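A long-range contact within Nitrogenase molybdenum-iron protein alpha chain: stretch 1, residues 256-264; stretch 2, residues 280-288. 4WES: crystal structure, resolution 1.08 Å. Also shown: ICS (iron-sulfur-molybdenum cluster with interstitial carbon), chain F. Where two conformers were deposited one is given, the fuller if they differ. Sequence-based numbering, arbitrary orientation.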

# COMPACT_ATOMS: atom_id res chain seq x y z
N ASP A 256 13.38 44.46 -24.20
CA ASP A 256 13.92 44.79 -25.51
C ASP A 256 13.75 43.73 -26.59
O ASP A 256 13.88 44.06 -27.76
N LEU A 257 13.46 42.48 -26.19
CA LEU A 257 13.31 41.44 -27.19
C LEU A 257 12.34 40.40 -26.68
O LEU A 257 12.48 39.90 -25.56
N ASN A 258 11.35 40.08 -27.53
CA ASN A 258 10.43 38.98 -27.26
C ASN A 258 10.91 37.70 -27.96
O ASN A 258 11.31 37.73 -29.13
N LEU A 259 10.88 36.60 -27.22
CA LEU A 259 11.26 35.29 -27.74
C LEU A 259 9.97 34.47 -27.88
O LEU A 259 9.32 34.21 -26.89
N VAL A 260 9.66 33.98 -29.06
CA VAL A 260 8.41 33.26 -29.29
C VAL A 260 8.69 31.77 -29.37
O VAL A 260 9.24 31.28 -30.36
N GLN A 261 8.31 31.04 -28.32
CA GLN A 261 8.48 29.59 -28.27
C GLN A 261 7.30 28.91 -28.99
O GLN A 261 7.50 28.30 -30.02
N CYS A 262 6.10 29.07 -28.45
CA CYS A 262 4.91 28.60 -29.15
C CYS A 262 4.39 29.69 -30.07
O CYS A 262 3.77 30.67 -29.60
N HIS A 263 4.64 29.56 -31.37
CA HIS A 263 4.14 30.56 -32.30
C HIS A 263 2.62 30.65 -32.30
O HIS A 263 2.03 31.74 -32.27
N ARG A 264 1.94 29.50 -32.38
CA ARG A 264 0.51 29.51 -32.59
C ARG A 264 -0.23 30.27 -31.49
O ARG A 264 -1.14 31.06 -31.78
N PRO A 280 10.77 44.16 -30.88
CA PRO A 280 10.90 43.10 -31.88
C PRO A 280 10.74 41.74 -31.25
O PRO A 280 10.87 41.57 -30.04
N TRP A 281 10.46 40.75 -32.09
CA TRP A 281 10.43 39.37 -31.62
C TRP A 281 11.24 38.48 -32.54
O TRP A 281 11.39 38.78 -33.72
N ILE A 282 11.77 37.40 -31.97
CA ILE A 282 12.38 36.35 -32.76
C ILE A 282 11.70 35.06 -32.40
O ILE A 282 11.29 34.83 -31.26
N LYS A 283 11.56 34.18 -33.40
CA LYS A 283 11.21 32.80 -33.07
C LYS A 283 12.34 32.17 -32.31
O LYS A 283 13.49 32.33 -32.66
N CYS A 284 12.03 31.50 -31.22
CA CYS A 284 13.03 30.76 -30.44
C CYS A 284 12.62 29.28 -30.36
O CYS A 284 11.47 28.92 -30.60
N ASN A 285 13.58 28.44 -30.00
CA ASN A 285 13.24 27.07 -29.65
C ASN A 285 14.22 26.58 -28.61
O ASN A 285 15.37 26.25 -28.92
N PHE A 286 13.74 26.50 -27.38
CA PHE A 286 14.56 26.03 -26.27
C PHE A 286 14.48 24.51 -26.07
O PHE A 286 14.91 24.01 -25.04
N ILE A 287 13.99 23.77 -27.07
CA ILE A 287 13.96 22.32 -26.97
C ILE A 287 15.01 21.71 -27.92
O ILE A 287 15.07 22.04 -29.11
N GLY A 288 15.86 20.86 -27.35
CA GLY A 288 16.94 20.22 -28.07
C GLY A 288 18.21 21.02 -28.04
O GLY A 288 18.18 22.25 -28.11

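How does the contact begin at the N-terminal end of stretch 1? Asp-256 turns its CA-to-CB bond away from stretch 2 and contributes mainly backbone, its O lying 3.4 Å from CD of Pro-280. Leu-257 starts out sideways, but its t rotamer with chi2 near 65° brings the end of the side chain closer: CD1 sits 4.0 Å from CG of Pro-280, and CD2 lies 4.3 Å from CD1 of Ile-282.

What do the paired strands do with the side chains of Asn-258, Leu-259 and Val-260? The strands run parallel, held by backbone hydrogen bonds such as Ile-282 N to Asn-258 O (2.9 Å) and Val-260 N to Ile-282 O (2.9 Å). Their extended backbones send successive side chains to alternate faces. Asn-258 (m) shares a face with Trp-281, their CB atoms 3.7 Å apart; its amide is satisfied elsewhere in the structure. Leu-259 (m, then t) shares the other face with Ile-282, which is p at chi1. CD2 of Leu-259 packs 3.7 Å from CG1 of Ile-282, its CB 3.7 Å from SG of Cys-284, and its CD1 4.0 Å from CZ of Phe-286, at the edge of that ring. Val-260 (t) returns to the face of Asn-258, where its CG2 meets CE3 of Trp-281 at 3.5 Å; Trp-281 is p at chi1 (62°).

Why does Gln-261 bury so much surface although its CA-to-CB bond points away overall? Its chain, t at chi1 and p at chi2, brings the amide back to stretch 2, where both ends find partners. OE1 of Gln-261 accepts a hydrogen bond from Phe-286 N at 2.9 Å, while NE2 of Gln-261 donates to OD1 of Asn-285 at 3.1 Å. OD1 of Asn-285 also accepts from Ile-287 N at 3.0 Å, linking the amide pair to the backbone of the following loop. NE2 of Gln-261 also lies 3.7 Å from CD1 of Ile-287.

How is the end of the contact closed, and where does the cluster enter? Lys-283, t, p, t, p along chi1 to chi4, brings NZ back so that it donates to Val-260 O (3.2 Å), to Gln-261 O (2.7 Å) and to Cys-284 O (2.7 Å), gathering carbonyls from both stretches around one amine. Cys-262 (t) points away and touches nothing in stretch 2; its SG instead binds FE1 of ICS at 2.3 Å. His-263 (t) points toward stretch 2: its CB lies 3.9 Å from CE of Lys-283, and CH2 of Trp-281 comes 4.2 Å from its CD2, at the edge of the imidazole. Arg-264 is out of reach.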

# COMPACT_ATOMS: atom_id res chain seq x y z
CB ASP A 256 15.40 45.13 -25.39
CG ASP A 256 15.60 46.51 -24.84
OD1 ASP A 256 14.68 47.35 -24.96
OD2 ASP A 256 16.64 46.77 -24.25
CB LEU A 257 14.68 40.78 -27.49
CG LEU A 257 14.70 39.71 -28.61
CD1 LEU A 257 14.37 40.32 -29.97
CD2 LEU A 257 16.07 39.07 -28.61
CB ASN A 258 9.03 39.33 -27.79
CG ASN A 258 8.23 40.18 -26.84
OD1 ASN A 258 8.31 39.99 -25.64
ND2 ASN A 258 7.36 41.03 -27.39
CB LEU A 259 12.22 34.60 -26.79
CG LEU A 259 13.41 35.40 -26.26
CD1 LEU A 259 14.23 34.57 -25.30
CD2 LEU A 259 14.26 35.97 -27.35
CB VAL A 260 7.71 33.79 -30.55
CG1 VAL A 260 6.52 32.94 -30.93
CG2 VAL A 260 7.28 35.24 -30.35
CB GLN A 261 8.63 29.11 -26.81
CG GLN A 261 8.77 27.59 -26.64
CD GLN A 261 10.02 27.05 -27.26
OE1 GLN A 261 11.10 27.60 -27.06
NE2 GLN A 261 9.89 25.93 -27.97
CB CYS A 262 3.80 28.20 -28.17
SG CYS A 262 2.34 27.74 -29.09
CB HIS A 263 4.65 30.27 -33.72
CG HIS A 263 4.07 31.18 -34.75
ND1 HIS A 263 3.01 30.81 -35.55
CD2 HIS A 263 4.39 32.45 -35.11
CE1 HIS A 263 2.71 31.82 -36.35
NE2 HIS A 263 3.53 32.84 -36.10
CB ARG A 264 0.00 28.04 -32.67
CG ARG A 264 -1.49 27.87 -32.89
CD ARG A 264 -2.00 28.33 -34.24
NE ARG A 264 -2.27 29.77 -34.32
CZ ARG A 264 -1.88 30.59 -35.27
NH1 ARG A 264 -1.02 30.24 -36.21
NH2 ARG A 264 -2.31 31.85 -35.22
CB PRO A 280 12.31 43.29 -32.42
CG PRO A 280 13.06 43.91 -31.29
CD PRO A 280 12.08 44.75 -30.54
CB TRP A 281 9.02 38.83 -31.46
CG TRP A 281 8.12 38.75 -32.67
CD1 TRP A 281 7.33 39.74 -33.18
CD2 TRP A 281 7.90 37.60 -33.50
NE1 TRP A 281 6.58 39.26 -34.23
CE2 TRP A 281 6.92 37.95 -34.45
CE3 TRP A 281 8.42 36.29 -33.51
CZ2 TRP A 281 6.48 37.05 -35.42
CZ3 TRP A 281 7.96 35.42 -34.46
CH2 TRP A 281 6.99 35.79 -35.37
CB ILE A 282 13.91 36.19 -32.55
CG1 ILE A 282 14.28 35.97 -31.08
CG2 ILE A 282 14.65 37.36 -33.13
CD1 ILE A 282 15.70 35.47 -30.92
CB LYS A 283 10.91 32.02 -34.35
CG LYS A 283 10.36 30.60 -34.12
CD LYS A 283 8.94 30.65 -33.57
CE LYS A 283 8.42 29.28 -33.13
NZ LYS A 283 9.24 28.63 -32.08
CB CYS A 284 13.17 31.30 -29.01
SG CYS A 284 11.71 31.13 -27.95
CB ASN A 285 13.26 26.16 -30.87
CG ASN A 285 12.83 24.76 -30.49
OD1 ASN A 285 12.25 24.57 -29.44
ND2 ASN A 285 13.07 23.79 -31.36
CB PHE A 286 14.18 26.75 -24.97
CG PHE A 286 14.63 28.18 -24.92
CD1 PHE A 286 13.76 29.23 -25.21
CD2 PHE A 286 15.92 28.48 -24.56
CE1 PHE A 286 14.22 30.54 -25.17
CE2 PHE A 286 16.36 29.79 -24.50
CZ PHE A 286 15.50 30.81 -24.80
CB ILE A 287 12.54 21.81 -27.28
CG1 ILE A 287 11.56 22.44 -26.29
CG2 ILE A 287 12.49 20.31 -27.16
CD1 ILE A 287 10.12 22.48 -26.72
FE1 ICS F . 1.40 26.13 -27.78
MO1 ICS F . -1.43 20.35 -25.15
FE2 ICS F . -0.89 24.91 -27.21
FE3 ICS F . 1.21 24.63 -25.58
FE4 ICS F . 1.24 23.54 -28.00
FE5 ICS F . 0.17 21.39 -27.05
FE6 ICS F . -1.91 22.76 -26.21
FE7 ICS F . 0.13 22.46 -24.65
CX ICS F . 0.03 23.29 -26.49
S1A ICS F . 0.04 25.03 -29.27
S1B ICS F . -2.00 20.86 -27.36
S2A ICS F . 0.08 26.57 -26.00
S2B ICS F . -3.05 24.49 -26.91
S3A ICS F . 1.60 21.48 -28.79
S3B ICS F . -2.02 22.35 -24.03
S4A ICS F . 2.98 24.64 -26.99
S4B ICS F . 0.91 20.44 -25.16
S5A ICS F . 1.44 23.82 -23.51